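Local coordinates for protein anastral spindle 2, SAS 4 (PDB 4BY2) that binds, through its Sas-4 TCP domain, a proline-rich motif of Ana2, here fused to it, an interaction with a role in centriole assembly, at residues N139-V151 with H154-S166. Residues are numbered along the deposited sequence; the frame is centred on the assembly and turned at random.
Sequences NGQTEHRRKDGTV and HFPNNSIKIVDPS
Thr142 and His154 form an antiparallel hydrogen-bonded pair, as do Val151 and Val163, so the segments, both from the Sas-4 part of the fusion, meet at the two ends of strand 151-154. In the first pair Thr142 N gives to His154 O (3.1 Å) and His154 N to Thr142 O (2.8 Å); in the second Val151 N donates to Val163 O (2.8 Å) and Val163 N returns a bond to Val151 O. The 146-150 loop joins strands 142-145 and 151-154, braced by Asp148 OD1, which accepts from Thr150 N in an Asx turn and also from Thr150 OG1; a type I turn spans Phe155 to Asn158.

The imidazoles of His144 and His154 meet obliquely, CD2 of His144 against CD2 of His154, with their planes 54° apart. Ile160 CG1 covers one face of the His154 ring, whose NE2 is hydrogen-bonded to Glu152 OE2. Gln141 holds CG anti to its own N (chi1 -165°) and continues extended, which carries its amide alongside Phe155 until Gln141 OE1 lies 3.7 Å from Phe155 CD1; Gln141 NE2 makes a weak hydrogen bond to Glu143 OE2. Trimming Gln141 to an alanine would probably leave this part of the phenyl ring less covered and deprive Glu143 OE2 of that weak donor. At the turn, Pro156 CG packs against Asn139 ND2 (3.6 Å). Near the other end, Val163 CG1 touches Val151 CB (3.8 Å), and Thr150 CG2 lies against the Asp164 carboxylate.

Strand 151-154 runs between strands 142-145 and 160-163 in the antiparallel beta-meander of the extended TCP domain, which continues through strands 133-136 and 170-175. From the fused Ana2 part, Pro20 touches Gln141, and Ser21 N bonds to Glu143, which also forms a salt bridge with Arg145.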
ATOM      1  N   ASN A 139       8.737   7.749  -5.852  1.00 47.70           N
ATOM      2  CA  ASN A 139       8.357   9.048  -6.423  1.00 47.25           C
ATOM      3  C   ASN A 139       7.293   9.799  -5.614  1.00 51.52           C
ATOM      4  O   ASN A 139       6.906  10.906  -5.989  1.00 51.36           O
ATOM      5  CB  ASN A 139       7.911   8.882  -7.884  1.00 46.18           C
ATOM      6  CG  ASN A 139       6.683   8.019  -8.101  1.00 61.34           C
ATOM      7  OD1 ASN A 139       6.239   7.259  -7.230  1.00 47.22           O
ATOM      8  ND2 ASN A 139       6.118   8.104  -9.293  1.00 56.33           N
ATOM      9  N   GLY A 140       6.835   9.193  -4.525  1.00 48.40           N
ATOM     10  CA  GLY A 140       5.809   9.758  -3.662  1.00 48.33           C
ATOM     11  C   GLY A 140       4.418   9.213  -3.926  1.00 52.49           C
ATOM     12  O   GLY A 140       3.475   9.596  -3.227  1.00 52.85           O
ATOM     13  N   GLN A 141       4.271   8.316  -4.933  1.00 47.99           N
ATOM     14  CA  GLN A 141       2.979   7.717  -5.265  1.00 47.46           C
ATOM     15  C   GLN A 141       2.542   6.709  -4.201  1.00 51.93           C
ATOM     16  O   GLN A 141       3.282   5.778  -3.880  1.00 51.26           O
ATOM     17  CB  GLN A 141       2.967   7.100  -6.674  1.00 48.45           C
ATOM     18  CG  GLN A 141       1.558   6.801  -7.186  1.00 53.81           C
ATOM     19  CD  GLN A 141       1.543   6.178  -8.556  1.00 65.98           C
ATOM     20  OE1 GLN A 141       2.042   6.743  -9.536  1.00 60.22           O
ATOM     21  NE2 GLN A 141       0.908   5.022  -8.667  1.00 56.95           N
ATOM     22  N   THR A 142       1.337   6.918  -3.651  1.00 49.37           N
ATOM     23  CA  THR A 142       0.760   6.084  -2.604  1.00 49.60           C
ATOM     24  C   THR A 142      -0.568   5.469  -3.069  1.00 53.61           C
ATOM     25  O   THR A 142      -1.447   6.188  -3.535  1.00 53.22           O
ATOM     26  CB  THR A 142       0.678   6.880  -1.289  1.00 61.19           C
ATOM     27  OG1 THR A 142       1.960   7.450  -1.007  1.00 61.71           O
ATOM     28  CG2 THR A 142       0.259   6.025  -0.114  1.00 60.78           C
ATOM     29  N   GLU A 143      -0.701   4.138  -2.951  1.00 50.19           N
ATOM     30  CA  GLU A 143      -1.898   3.404  -3.378  1.00 49.86           C
ATOM     31  C   GLU A 143      -2.606   2.780  -2.177  1.00 54.62           C
ATOM     32  O   GLU A 143      -1.993   2.015  -1.433  1.00 53.57           O
ATOM     33  CB  GLU A 143      -1.554   2.337  -4.434  1.00 51.03           C
ATOM     34  CG  GLU A 143      -0.604   2.821  -5.522  1.00 60.97           C
ATOM     35  CD  GLU A 143      -0.454   1.963  -6.765  1.00 78.32           C
ATOM     36  OE1 GLU A 143      -0.697   0.736  -6.695  1.00 73.99           O
ATOM     37  OE2 GLU A 143      -0.055   2.524  -7.810  1.00 68.20           O
ATOM     38  N   HIS A 144      -3.892   3.128  -1.983  1.00 52.61           N
ATOM     39  CA  HIS A 144      -4.716   2.656  -0.867  1.00 52.95           C
ATOM     40  C   HIS A 144      -5.759   1.673  -1.367  1.00 59.05           C
ATOM     41  O   HIS A 144      -6.540   2.017  -2.257  1.00 59.01           O
ATOM     42  CB  HIS A 144      -5.407   3.838  -0.154  1.00 53.44           C
ATOM     43  CG  HIS A 144      -4.470   4.888   0.354  1.00 56.69           C
ATOM     44  ND1 HIS A 144      -4.265   5.071   1.703  1.00 58.52           N
ATOM     45  CD2 HIS A 144      -3.730   5.792  -0.329  1.00 58.51           C
ATOM     46  CE1 HIS A 144      -3.399   6.067   1.803  1.00 57.97           C
ATOM     47  NE2 HIS A 144      -3.051   6.534   0.606  1.00 58.30           N
ATOM     48  N   ARG A 145      -5.772   0.451  -0.805  1.00 56.98           N
ATOM     49  CA  ARG A 145      -6.725  -0.593  -1.188  1.00 57.55           C
ATOM     50  C   ARG A 145      -7.459  -1.155   0.030  1.00 64.10           C
ATOM     51  O   ARG A 145      -6.829  -1.713   0.929  1.00 63.93           O
ATOM     52  CB  ARG A 145      -6.040  -1.699  -2.008  1.00 57.07           C
ATOM     53  CG  ARG A 145      -5.755  -1.295  -3.448  1.00 65.61           C
ATOM     54  CD  ARG A 145      -4.857  -2.291  -4.150  1.00 73.50           C
ATOM     55  NE  ARG A 145      -4.767  -2.017  -5.586  1.00 80.40           N
ATOM     56  CZ  ARG A 145      -3.809  -1.295  -6.158  1.00 92.43           C
ATOM     57  NH1 ARG A 145      -2.835  -0.769  -5.425  1.00 74.72           N
ATOM     58  NH2 ARG A 145      -3.814  -1.095  -7.469  1.00 81.99           N
ATOM     59  N   ARG A 146      -8.792  -0.979   0.062  1.00 62.49           N
ATOM     60  CA  ARG A 146      -9.662  -1.428   1.153  1.00 63.13           C
ATOM     61  C   ARG A 146     -10.334  -2.777   0.852  1.00 69.17           C
ATOM     62  O   ARG A 146     -10.273  -3.256  -0.285  1.00 68.70           O
ATOM     63  CB  ARG A 146     -10.704  -0.346   1.489  1.00 63.85           C
ATOM     64  CG  ARG A 146     -10.109   0.864   2.201  1.00 75.47           C
ATOM     65  CD  ARG A 146     -10.956   2.107   2.028  1.00 86.49           C
ATOM     66  NE  ARG A 146     -10.173   3.222   1.489  1.00 95.48           N
ATOM     67  CZ  ARG A 146      -9.640   4.193   2.226  1.00110.15           C
ATOM     68  NH1 ARG A 146      -9.805   4.204   3.544  1.00 97.16           N
ATOM     69  NH2 ARG A 146      -8.944   5.165   1.651  1.00 97.00           N
ATOM     70  N   LYS A 147     -10.962  -3.387   1.885  1.00 67.45           N
ATOM     71  CA  LYS A 147     -11.659  -4.680   1.824  1.00 68.01           C
ATOM     72  C   LYS A 147     -12.828  -4.707   0.831  1.00 72.89           C
ATOM     73  O   LYS A 147     -13.016  -5.717   0.147  1.00 72.60           O
ATOM     74  CB  LYS A 147     -12.141  -5.104   3.223  1.00 70.90           C
ATOM     75  CG  LYS A 147     -11.247  -6.134   3.896  1.00 87.58           C
ATOM     76  CD  LYS A 147     -11.785  -6.535   5.264  1.00 98.59           C
ATOM     77  CE  LYS A 147     -10.853  -7.478   5.986  1.00109.36           C
ATOM     78  NZ  LYS A 147     -11.319  -7.763   7.369  1.00117.36           N
ATOM     79  N   ASP A 148     -13.608  -3.608   0.760  1.00 70.13           N
ATOM     80  CA  ASP A 148     -14.770  -3.457  -0.128  1.00 70.31           C
ATOM     81  C   ASP A 148     -14.425  -3.550  -1.618  1.00 74.86           C
ATOM     82  O   ASP A 148     -15.206  -4.109  -2.392  1.00 75.30           O
ATOM     83  CB  ASP A 148     -15.547  -2.157   0.176  1.00 72.18           C
ATOM     84  CG  ASP A 148     -14.717  -0.886   0.317  1.00 82.28           C
ATOM     85  OD1 ASP A 148     -13.635  -0.806  -0.305  1.00 83.13           O
ATOM     86  OD2 ASP A 148     -15.164   0.038   1.027  1.00 87.63           O
ATOM     87  N   GLY A 149     -13.266  -3.011  -1.993  1.00 70.74           N
ATOM     88  CA  GLY A 149     -12.782  -3.007  -3.369  1.00 70.23           C
ATOM     89  C   GLY A 149     -12.304  -1.652  -3.852  1.00 73.36           C
ATOM     90  O   GLY A 149     -11.772  -1.554  -4.962  1.00 72.86           O
ATOM     91  N   THR A 150     -12.482  -0.599  -3.019  1.00 69.40           N
ATOM     92  CA  THR A 150     -12.077   0.779  -3.324  1.00 69.07           C
ATOM     93  C   THR A 150     -10.563   0.904  -3.472  1.00 72.31           C
ATOM     94  O   THR A 150      -9.807   0.395  -2.639  1.00 71.94           O
ATOM     95  CB  THR A 150     -12.613   1.782  -2.285  1.00 77.73           C
ATOM     96  OG1 THR A 150     -12.183   1.398  -0.981  1.00 77.59           O
ATOM     97  CG2 THR A 150     -14.127   1.928  -2.325  1.00 76.45           C
ATOM     98  N   VAL A 151     -10.133   1.560  -4.559  1.00 68.06           N
ATOM     99  CA  VAL A 151      -8.730   1.804  -4.889  1.00 67.34           C
ATOM    100  C   VAL A 151      -8.533   3.324  -4.954  1.00 70.92           C
ATOM    101  O   VAL A 151      -9.257   4.011  -5.683  1.00 70.82           O
ATOM    102  CB  VAL A 151      -8.289   1.088  -6.198  1.00 70.98           C
ATOM    103  CG1 VAL A 151      -6.799   1.275  -6.452  1.00 70.73           C
ATOM    104  CG2 VAL A 151      -8.640  -0.400  -6.174  1.00 70.76           C
ATOM    105  N   HIS A 154      -2.753   8.096  -5.035  1.00 63.90           N
ATOM    106  CA  HIS A 154      -2.274   9.441  -4.727  1.00 63.77           C
ATOM    107  C   HIS A 154      -1.019   9.686  -5.570  1.00 67.85           C
ATOM    108  O   HIS A 154       0.065   9.225  -5.214  1.00 67.35           O
ATOM    109  CB  HIS A 154      -1.974   9.579  -3.220  1.00 64.52           C
ATOM    110  CG  HIS A 154      -3.195   9.632  -2.356  1.00 67.94           C
ATOM    111  ND1 HIS A 154      -3.542  10.783  -1.672  1.00 69.66           N
ATOM    112  CD2 HIS A 154      -4.111   8.672  -2.088  1.00 69.74           C
ATOM    113  CE1 HIS A 154      -4.653  10.490  -1.017  1.00 69.09           C
ATOM    114  NE2 HIS A 154      -5.035   9.232  -1.239  1.00 69.47           N
ATOM    115  N   PHE A 155      -1.185  10.362  -6.716  1.00 64.68           N
ATOM    116  CA  PHE A 155      -0.106  10.658  -7.665  1.00 64.46           C
ATOM    117  C   PHE A 155       0.896  11.710  -7.139  1.00 70.33           C
ATOM    118  O   PHE A 155       0.517  12.509  -6.275  1.00 70.06           O
ATOM    119  CB  PHE A 155      -0.700  11.065  -9.028  1.00 65.73           C
ATOM    120  CG  PHE A 155      -1.385   9.930  -9.754  1.00 66.68           C
ATOM    121  CD1 PHE A 155      -0.657   9.047 -10.544  1.00 69.20           C
ATOM    122  CD2 PHE A 155      -2.757   9.737  -9.640  1.00 68.29           C
ATOM    123  CE1 PHE A 155      -1.288   7.988 -11.203  1.00 69.85           C
ATOM    124  CE2 PHE A 155      -3.387   8.680 -10.302  1.00 70.87           C
ATOM    125  CZ  PHE A 155      -2.650   7.813 -11.080  1.00 68.85           C
ATOM    126  N   PRO A 156       2.167  11.744  -7.638  1.00 68.35           N
ATOM    127  CA  PRO A 156       3.137  12.744  -7.136  1.00 68.59           C
ATOM    128  C   PRO A 156       2.770  14.214  -7.377  1.00 73.87           C
ATOM    129  O   PRO A 156       3.303  15.087  -6.689  1.00 73.63           O
ATOM    130  CB  PRO A 156       4.442  12.364  -7.845  1.00 70.20           C
ATOM    131  CG  PRO A 156       4.249  10.956  -8.297  1.00 74.51           C
ATOM    132  CD  PRO A 156       2.800  10.862  -8.639  1.00 70.04           C
ATOM    133  N   ASN A 157       1.857  14.489  -8.334  1.00 71.31           N
ATOM    134  CA  ASN A 157       1.380  15.839  -8.659  1.00 71.36           C
ATOM    135  C   ASN A 157       0.162  16.255  -7.799  1.00 75.87           C
ATOM    136  O   ASN A 157      -0.584  17.166  -8.172  1.00 75.91           O
ATOM    137  CB  ASN A 157       1.097  15.972 -10.172  1.00 72.09           C
ATOM    138  CG  ASN A 157       0.107  14.985 -10.759  1.00 94.84           C
ATOM    139  OD1 ASN A 157      -0.621  14.274 -10.057  1.00 87.80           O
ATOM    140  ND2 ASN A 157       0.052  14.932 -12.081  1.00 87.67           N
ATOM    141  N   ASN A 158      -0.020  15.577  -6.641  1.00 72.40           N
ATOM    142  CA  ASN A 158      -1.074  15.769  -5.634  1.00 72.14           C
ATOM    143  C   ASN A 158      -2.504  15.456  -6.142  1.00 75.58           C
ATOM    144  O   ASN A 158      -3.473  15.751  -5.437  1.00 75.30           O
ATOM    145  CB  ASN A 158      -0.998  17.160  -4.991  1.00 73.23           C
ATOM    146  CG  ASN A 158       0.267  17.372  -4.200  1.00 98.54           C
ATOM    147  OD1 ASN A 158       0.419  16.878  -3.077  1.00 93.92           O
ATOM    148  ND2 ASN A 158       1.212  18.099  -4.778  1.00 90.64           N
ATOM    149  N   SER A 159      -2.629  14.808  -7.320  1.00 71.68           N
ATOM    150  CA  SER A 159      -3.921  14.401  -7.885  1.00 71.21           C
ATOM    151  C   SER A 159      -4.311  13.033  -7.329  1.00 74.15           C
ATOM    152  O   SER A 159      -3.458  12.147  -7.229  1.00 74.00           O
ATOM    153  CB  SER A 159      -3.859  14.347  -9.409  1.00 74.90           C
ATOM    154  OG  SER A 159      -3.557  15.619  -9.959  1.00 84.80           O
ATOM    155  N   ILE A 160      -5.589  12.865  -6.956  1.00 69.77           N
ATOM    156  CA  ILE A 160      -6.099  11.617  -6.384  1.00 69.19           C
ATOM    157  C   ILE A 160      -7.114  10.953  -7.320  1.00 73.50           C
ATOM    158  O   ILE A 160      -8.072  11.601  -7.739  1.00 73.24           O
ATOM    159  CB  ILE A 160      -6.652  11.819  -4.935  1.00 71.92           C
ATOM    160  CG1 ILE A 160      -5.614  12.506  -4.014  1.00 72.20           C
ATOM    161  CG2 ILE A 160      -7.126  10.494  -4.323  1.00 72.12           C
ATOM    162  CD1 ILE A 160      -6.204  13.374  -2.903  1.00 78.47           C
ATOM    163  N   LYS A 161      -6.904   9.661  -7.633  1.00 70.55           N
ATOM    164  CA  LYS A 161      -7.794   8.863  -8.475  1.00 70.72           C
ATOM    165  C   LYS A 161      -8.542   7.863  -7.584  1.00 76.09           C
ATOM    166  O   LYS A 161      -7.912   7.036  -6.923  1.00 75.76           O
ATOM    167  CB  LYS A 161      -6.994   8.145  -9.579  1.00 72.95           C
ATOM    168  CG  LYS A 161      -7.839   7.423 -10.628  1.00 83.15           C
ATOM    169  CD  LYS A 161      -6.959   6.589 -11.552  1.00 91.92           C
ATOM    170  CE  LYS A 161      -7.761   5.805 -12.558  1.00102.77           C
ATOM    171  NZ  LYS A 161      -6.886   4.975 -13.427  1.00112.94           N
ATOM    172  N   ILE A 162      -9.881   7.965  -7.551  1.00 73.76           N
ATOM    173  CA  ILE A 162     -10.754   7.096  -6.755  1.00 74.20           C
ATOM    174  C   ILE A 162     -11.537   6.177  -7.701  1.00 80.08           C
ATOM    175  O   ILE A 162     -12.145   6.667  -8.654  1.00 79.37           O
ATOM    176  CB  ILE A 162     -11.684   7.902  -5.788  1.00 77.17           C
ATOM    177  CG1 ILE A 162     -10.915   8.994  -5.008  1.00 77.35           C
ATOM    178  CG2 ILE A 162     -12.424   6.978  -4.815  1.00 77.92           C
ATOM    179  CD1 ILE A 162     -11.130  10.421  -5.502  1.00 83.52           C
ATOM    180  N   VAL A 163     -11.509   4.849  -7.446  1.00 78.97           N
ATOM    181  CA  VAL A 163     -12.165   3.832  -8.280  1.00 79.93           C
ATOM    182  C   VAL A 163     -12.752   2.684  -7.434  1.00 86.80           C
ATOM    183  O   VAL A 163     -12.075   2.143  -6.556  1.00 86.38           O
ATOM    184  CB  VAL A 163     -11.241   3.329  -9.437  1.00 83.83           C
ATOM    185  CG1 VAL A 163      -9.801   3.126  -8.976  1.00 83.69           C
ATOM    186  CG2 VAL A 163     -11.787   2.078 -10.129  1.00 83.64           C
ATOM    187  N   ASP A 164     -14.028   2.341  -7.711  1.00 85.80           N
ATOM    188  CA  ASP A 164     -14.779   1.286  -7.037  1.00 86.85           C
ATOM    189  C   ASP A 164     -15.679   0.542  -8.039  1.00 92.98           C
ATOM    190  O   ASP A 164     -16.605   1.149  -8.589  1.00 92.76           O
ATOM    191  CB  ASP A 164     -15.610   1.865  -5.866  1.00 88.91           C
ATOM    192  CG  ASP A 164     -16.357   0.853  -4.997  1.00101.13           C
ATOM    193  OD1 ASP A 164     -15.961  -0.340  -4.983  1.00101.76           O
ATOM    194  OD2 ASP A 164     -17.284   1.270  -4.264  1.00108.12           O
ATOM    195  N   PRO A 165     -15.430  -0.763  -8.310  1.00 91.08           N
ATOM    196  CA  PRO A 165     -16.298  -1.491  -9.248  1.00 91.50           C
ATOM    197  C   PRO A 165     -17.577  -2.031  -8.583  1.00 96.93           C
ATOM    198  O   PRO A 165     -18.021  -3.145  -8.884  1.00 96.45           O
ATOM    199  CB  PRO A 165     -15.380  -2.588  -9.812  1.00 93.17           C
ATOM    200  CG  PRO A 165     -14.149  -2.607  -8.913  1.00 97.37           C
ATOM    201  CD  PRO A 165     -14.382  -1.650  -7.775  1.00 92.78           C
ATOM    202  N   SER A 166     -18.190  -1.213  -7.702  1.00 94.78           N
ATOM    203  CA  SER A 166     -19.417  -1.547  -6.973  1.00 95.21           C
ATOM    204  C   SER A 166     -20.656  -1.072  -7.738  1.00100.25           C
ATOM    205  O   SER A 166     -21.315  -1.888  -8.394  1.00 99.99           O
ATOM    206  CB  SER A 166     -19.387  -0.972  -5.557  1.00 99.01           C
ATOM    207  OG  SER A 166     -20.596  -1.244  -4.868  1.00108.29           O
TER